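Local coordinates for protein 5-oxopent-3-ene-1,2,5-tricarboxylate decarboxylase (Exiguobacterium antarcticum B7, PDB 6IYM) that belongs to the fumarylacetoacetate hydrolase family and holds a magnesium ion between acidic side chains, at residues L138-L144 / V218-T223; P192-V197 / S208-K212. One frame throughout, in Å; residues are numbered along the deposited sequence.

Contact 1: L138-L144 / V218-T223; sequences LTPENAL and VVTILT
The backbones of L138-L144 and V218-T223 approach most closely at L138 and T223, with CA atoms 4.9 Å apart, and again near A143 and V219; no direct hydrogen bond links them, so side-chain packing does most of the joining. V219 faces the loop with a forked tip. Its CG1, anti to the backbone N (chi1 165°), presses on P140 at a CG1 to CA distance of 3.7 Å, while CG2, anti to the carbonyl carbon, meets L144, lying 3.7 Å from CG of that residue. The L144 side chain crosses V219 at about a right angle, and its CD2 reaches on to CG1 of V218 at 4.1 Å. One turn further along the helix, L222 sets CD1 against A143 CB, 3.8 Å away. This is a loop-on-helix packing: the connection between strands 121-131 and 147-158 lies against helix 218-225, and L222 also packs on I129 and I131 of the first strand and V147 of the second. A reciprocal pair of bonds, with A143 N and N142 N donating to T139 O, braces the loop. N142 N donates to T139 OG1, an ST motif, and T139 N donates to N142 OD1 at 2.7 Å, nearly straight at hydrogen (169°) but from above the carbonyl plane. At the T223 end, a water donates to both L138 O and T223 O, bridging the two backbones, while S226 OG takes the L138 N-H.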
loop_
_atom_site.group_PDB
_atom_site.type_symbol
_atom_site.label_atom_id
_atom_site.label_comp_id
_atom_site.label_asym_id
_atom_site.label_seq_id
_atom_site.Cartn_x
_atom_site.Cartn_y
_atom_site.Cartn_z
ATOM N N LEU A 138 -2.121 2.893 19.490
ATOM C CA LEU A 138 -1.637 1.817 20.380
ATOM C C LEU A 138 -0.758 2.413 21.488
ATOM O O LEU A 138 -0.084 3.447 21.286
ATOM C CB LEU A 138 -0.929 0.758 19.517
ATOM C CG LEU A 138 -1.853 -0.336 18.959
ATOM C CD1 LEU A 138 -3.102 0.248 18.330
ATOM C CD2 LEU A 138 -1.146 -1.254 17.956
ATOM N N THR A 139 -0.820 1.803 22.667
ATOM C CA THR A 139 -0.022 2.190 23.860
ATOM C C THR A 139 0.998 1.099 24.147
ATOM O O THR A 139 0.815 -0.039 23.725
ATOM C CB THR A 139 -0.917 2.372 25.094
ATOM O OG1 THR A 139 -1.436 1.095 25.479
ATOM C CG2 THR A 139 -2.068 3.324 24.846
ATOM N N PRO A 140 2.062 1.408 24.918
ATOM C CA PRO A 140 2.942 0.384 25.475
ATOM C C PRO A 140 2.192 -0.791 26.123
ATOM O O PRO A 140 2.665 -1.907 26.018
ATOM C CB PRO A 140 3.735 1.176 26.524
ATOM C CG PRO A 140 3.833 2.566 25.951
ATOM C CD PRO A 140 2.509 2.773 25.248
ATOM N N GLU A 141 1.021 -0.522 26.710
ATOM C CA GLU A 141 0.231 -1.494 27.518
ATOM C C GLU A 141 -0.610 -2.421 26.615
ATOM O O GLU A 141 -0.856 -3.571 27.036
ATOM C CB GLU A 141 -0.649 -0.719 28.519
ATOM C CG GLU A 141 -1.169 -1.554 29.690
ATOM C CD GLU A 141 -2.278 -2.552 29.372
ATOM O OE1 GLU A 141 -3.069 -2.278 28.450
ATOM O OE2 GLU A 141 -2.351 -3.611 30.044
ATOM N N ASN A 142 -1.092 -1.953 25.455
ATOM C CA ASN A 142 -1.998 -2.753 24.587
ATOM C C ASN A 142 -1.298 -3.191 23.285
ATOM O O ASN A 142 -1.865 -4.049 22.626
ATOM C CB ASN A 142 -3.328 -2.025 24.314
ATOM C CG ASN A 142 -3.252 -0.778 23.446
ATOM O OD1 ASN A 142 -2.252 -0.468 22.805
ATOM N ND2 ASN A 142 -4.342 -0.038 23.398
ATOM N N ALA A 143 -0.161 -2.602 22.898
ATOM C CA ALA A 143 0.511 -2.865 21.589
ATOM C C ALA A 143 0.446 -4.348 21.226
ATOM O O ALA A 143 -0.192 -4.684 20.214
ATOM C CB ALA A 143 1.947 -2.434 21.624
ATOM N N LEU A 144 1.096 -5.186 22.039
ATOM C CA LEU A 144 1.396 -6.604 21.745
ATOM C C LEU A 144 0.090 -7.401 21.708
ATOM O O LEU A 144 0.034 -8.473 21.034
ATOM C CB LEU A 144 2.371 -7.133 22.800
ATOM C CG LEU A 144 3.811 -6.637 22.695
ATOM C CD1 LEU A 144 4.674 -7.271 23.786
ATOM C CD2 LEU A 144 4.394 -6.946 21.322
ATOM N N VAL A 218 9.904 -3.327 19.002
ATOM C CA VAL A 218 8.601 -3.720 18.400
ATOM C C VAL A 218 7.503 -2.818 18.993
ATOM O O VAL A 218 6.801 -2.119 18.213
ATOM C CB VAL A 218 8.350 -5.227 18.591
ATOM C CG1 VAL A 218 6.900 -5.628 18.309
ATOM C CG2 VAL A 218 9.305 -6.038 17.735
ATOM N N VAL A 219 7.387 -2.746 20.317
ATOM C CA VAL A 219 6.322 -1.926 20.976
ATOM C C VAL A 219 6.406 -0.468 20.507
ATOM O O VAL A 219 5.362 0.060 20.095
ATOM C CB VAL A 219 6.304 -2.087 22.508
ATOM C CG1 VAL A 219 5.495 -1.005 23.198
ATOM C CG2 VAL A 219 5.751 -3.450 22.890
ATOM N N THR A 220 7.582 0.155 20.436
ATOM C CA THR A 220 7.725 1.567 19.964
ATOM C C THR A 220 7.291 1.704 18.498
ATOM O O THR A 220 6.681 2.721 18.125
ATOM C CB THR A 220 9.165 2.067 20.115
ATOM O OG1 THR A 220 9.570 1.714 21.430
ATOM C CG2 THR A 220 9.332 3.554 19.917
ATOM N N ILE A 221 7.645 0.740 17.649
ATOM C CA ILE A 221 7.210 0.772 16.227
ATOM C C ILE A 221 5.671 0.797 16.213
ATOM O O ILE A 221 5.119 1.705 15.592
ATOM C CB ILE A 221 7.810 -0.405 15.427
ATOM C CG1 ILE A 221 9.300 -0.182 15.140
ATOM C CG2 ILE A 221 7.000 -0.630 14.170
ATOM C CD1 ILE A 221 10.057 -1.424 14.788
ATOM N N LEU A 222 5.012 -0.140 16.896
ATOM C CA LEU A 222 3.528 -0.258 16.924
ATOM C C LEU A 222 2.893 1.050 17.416
ATOM O O LEU A 222 2.003 1.587 16.721
ATOM C CB LEU A 222 3.148 -1.424 17.831
ATOM C CG LEU A 222 3.491 -2.814 17.301
ATOM C CD1 LEU A 222 3.330 -3.847 18.411
ATOM C CD2 LEU A 222 2.624 -3.166 16.115
ATOM N N THR A 223 3.364 1.549 18.561
ATOM C CA THR A 223 2.976 2.851 19.181
ATOM C C THR A 223 3.077 3.998 18.165
ATOM O O THR A 223 2.098 4.755 18.019
ATOM C CB THR A 223 3.881 3.110 20.390
ATOM O OG1 THR A 223 3.352 2.276 21.431
ATOM C CG2 THR A 223 3.966 4.575 20.743
HETATM O O HOH W 1 0.151 5.386 19.369
#

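Contact 2: P192-V197 / S208-K212; sequences PADVLV and SGSTK
V197 and G209 form an antiparallel hydrogen-bonded pair in the beta hairpin of strands 196-201 and 204-210, with L196 and S210 as the next, non-hydrogen-bonded pair. Beyond S210 the ladder gives way to a 3-10 turn, and T211 takes over. Its backbone N donates to V195 O at 2.8 Å, and its CB sits close to the P192 carbonyl oxygen. From CB, OG1 is placed between the backbone N and carbonyl carbon (chi1 51°), where it donates to P192 O at 2.6 Å, rising 48° out of that carbonyl plane. T211 OG1 in turn accepts from V195 N at 2.8 Å in an almost linear bond (176°), so one hydroxyl ties both ends of the P192-V195 bend. The other branch, CG2, turns to the apolar side: it is pressed against V195 CG2 at a tight 3.4 Å and reaches V197 CG2 at 4.2 Å, with L127 and Y79 also touching T211. D194 OD2 faces K212 NZ in a long, weak salt bridge. S210 OG lies 2.5 Å from D194 OD1, a hydrogen bond modelled so short that its exact length is doubtful; S210 OG also receives K212 N at 3.1 Å in an ST turn.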
loop_
_atom_site.group_PDB
_atom_site.type_symbol
_atom_site.label_atom_id
_atom_site.label_comp_id
_atom_site.label_asym_id
_atom_site.label_seq_id
_atom_site.Cartn_x
_atom_site.Cartn_y
_atom_site.Cartn_z
ATOM N N PRO A 192 10.506 -10.767 20.869
ATOM C CA PRO A 192 11.435 -10.093 19.958
ATOM C C PRO A 192 12.557 -9.239 20.582
ATOM O O PRO A 192 13.251 -8.535 19.819
ATOM C CB PRO A 192 10.453 -9.203 19.173
ATOM C CG PRO A 192 9.423 -8.819 20.191
ATOM C CD PRO A 192 9.200 -10.093 20.967
ATOM N N ALA A 193 12.733 -9.275 21.910
ATOM C CA ALA A 193 13.748 -8.464 22.645
ATOM C C ALA A 193 15.161 -8.712 22.103
ATOM O O ALA A 193 15.934 -7.723 21.941
ATOM C CB ALA A 193 13.719 -8.783 24.120
ATOM N N ASP A 194 15.509 -9.973 21.848
ATOM C CA ASP A 194 16.932 -10.359 21.583
ATOM C C ASP A 194 16.972 -11.619 20.720
ATOM O O ASP A 194 17.381 -12.699 21.223
ATOM C CB ASP A 194 17.706 -10.516 22.902
ATOM C CG ASP A 194 19.186 -10.854 22.787
ATOM O OD1 ASP A 194 19.757 -10.738 21.683
ATOM O OD2 ASP A 194 19.757 -11.276 23.812
ATOM N N VAL A 195 16.545 -11.484 19.463
ATOM C CA VAL A 195 16.594 -12.593 18.482
ATOM C C VAL A 195 17.590 -12.185 17.398
ATOM O O VAL A 195 17.678 -10.974 17.064
ATOM C CB VAL A 195 15.210 -12.977 17.923
ATOM C CG1 VAL A 195 14.236 -13.278 19.053
ATOM C CG2 VAL A 195 14.640 -11.927 16.991
ATOM N N LEU A 196 18.291 -13.184 16.877
ATOM C CA LEU A 196 19.372 -13.022 15.878
ATOM C C LEU A 196 18.756 -13.058 14.481
ATOM O O LEU A 196 18.038 -14.028 14.174
ATOM C CB LEU A 196 20.405 -14.131 16.076
ATOM C CG LEU A 196 21.667 -13.975 15.237
ATOM C CD1 LEU A 196 22.339 -12.640 15.500
ATOM C CD2 LEU A 196 22.622 -15.123 15.499
ATOM N N VAL A 197 18.977 -11.982 13.720
ATOM C CA VAL A 197 18.596 -11.858 12.290
ATOM C C VAL A 197 19.892 -11.996 11.474
ATOM O O VAL A 197 20.776 -11.135 11.587
ATOM C CB VAL A 197 17.860 -10.529 12.008
ATOM C CG1 VAL A 197 17.460 -10.410 10.541
ATOM C CG2 VAL A 197 16.628 -10.346 12.910
ATOM N N SER A 208 24.235 -10.037 10.457
ATOM C CA SER A 208 24.152 -10.806 11.718
ATOM C C SER A 208 23.979 -9.857 12.925
ATOM O O SER A 208 24.996 -9.488 13.557
ATOM C CB SER A 208 25.380 -11.650 11.842
ATOM O OG SER A 208 25.194 -12.624 12.853
ATOM N N GLY A 209 22.741 -9.499 13.269
ATOM C CA GLY A 209 22.435 -8.465 14.280
ATOM C C GLY A 209 21.288 -8.937 15.128
ATOM O O GLY A 209 20.367 -9.585 14.560
ATOM N N SER A 210 21.383 -8.749 16.441
ATOM C CA SER A 210 20.269 -9.025 17.382
ATOM C C SER A 210 19.210 -7.934 17.252
ATOM O O SER A 210 19.562 -6.806 17.009
ATOM C CB SER A 210 20.684 -9.108 18.810
ATOM O OG SER A 210 19.534 -9.371 19.607
ATOM N N THR A 211 17.964 -8.272 17.535
ATOM C CA THR A 211 16.875 -7.280 17.650
ATOM C C THR A 211 17.135 -6.359 18.841
ATOM O O THR A 211 16.454 -5.321 18.911
ATOM C CB THR A 211 15.521 -7.968 17.733
ATOM O OG1 THR A 211 15.594 -8.961 18.756
ATOM C CG2 THR A 211 15.134 -8.565 16.399
ATOM N N LYS A 212 18.095 -6.683 19.713
ATOM C CA LYS A 212 18.510 -5.756 20.812
ATOM C C LYS A 212 19.168 -4.497 20.222
ATOM O O LYS A 212 19.159 -3.475 20.914
ATOM C CB LYS A 212 19.405 -6.464 21.843
ATOM C CG LYS A 212 20.912 -6.295 21.674
ATOM C CD LYS A 212 21.720 -7.276 22.513
ATOM C CE LYS A 212 21.558 -7.077 24.008
ATOM N NZ LYS A 212 21.311 -8.358 24.714
HETATM O O HOH W 2 14.374 -5.599 20.542
#

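Contact 2 is nested in the chain loop that contact 1 closes; a short connection leads from strand 204-210 to helix 218-225. Their centres are 18 Å apart, yet they meet where V218 CG2 packs on P192 CB at 3.7 Å. Strand 121-131 touches both contacts, reaching P192 of contact 2 through L127. The same strand supplies E124 and E126 to the magnesium ion, and strand 147-158, whose Y150 touches V218 and L144 of contact 1, supplies D155. Contact 2 is near this site, with the V197 side chain about 10 Å from the metal, but neither contact contributes a magnesium ligand.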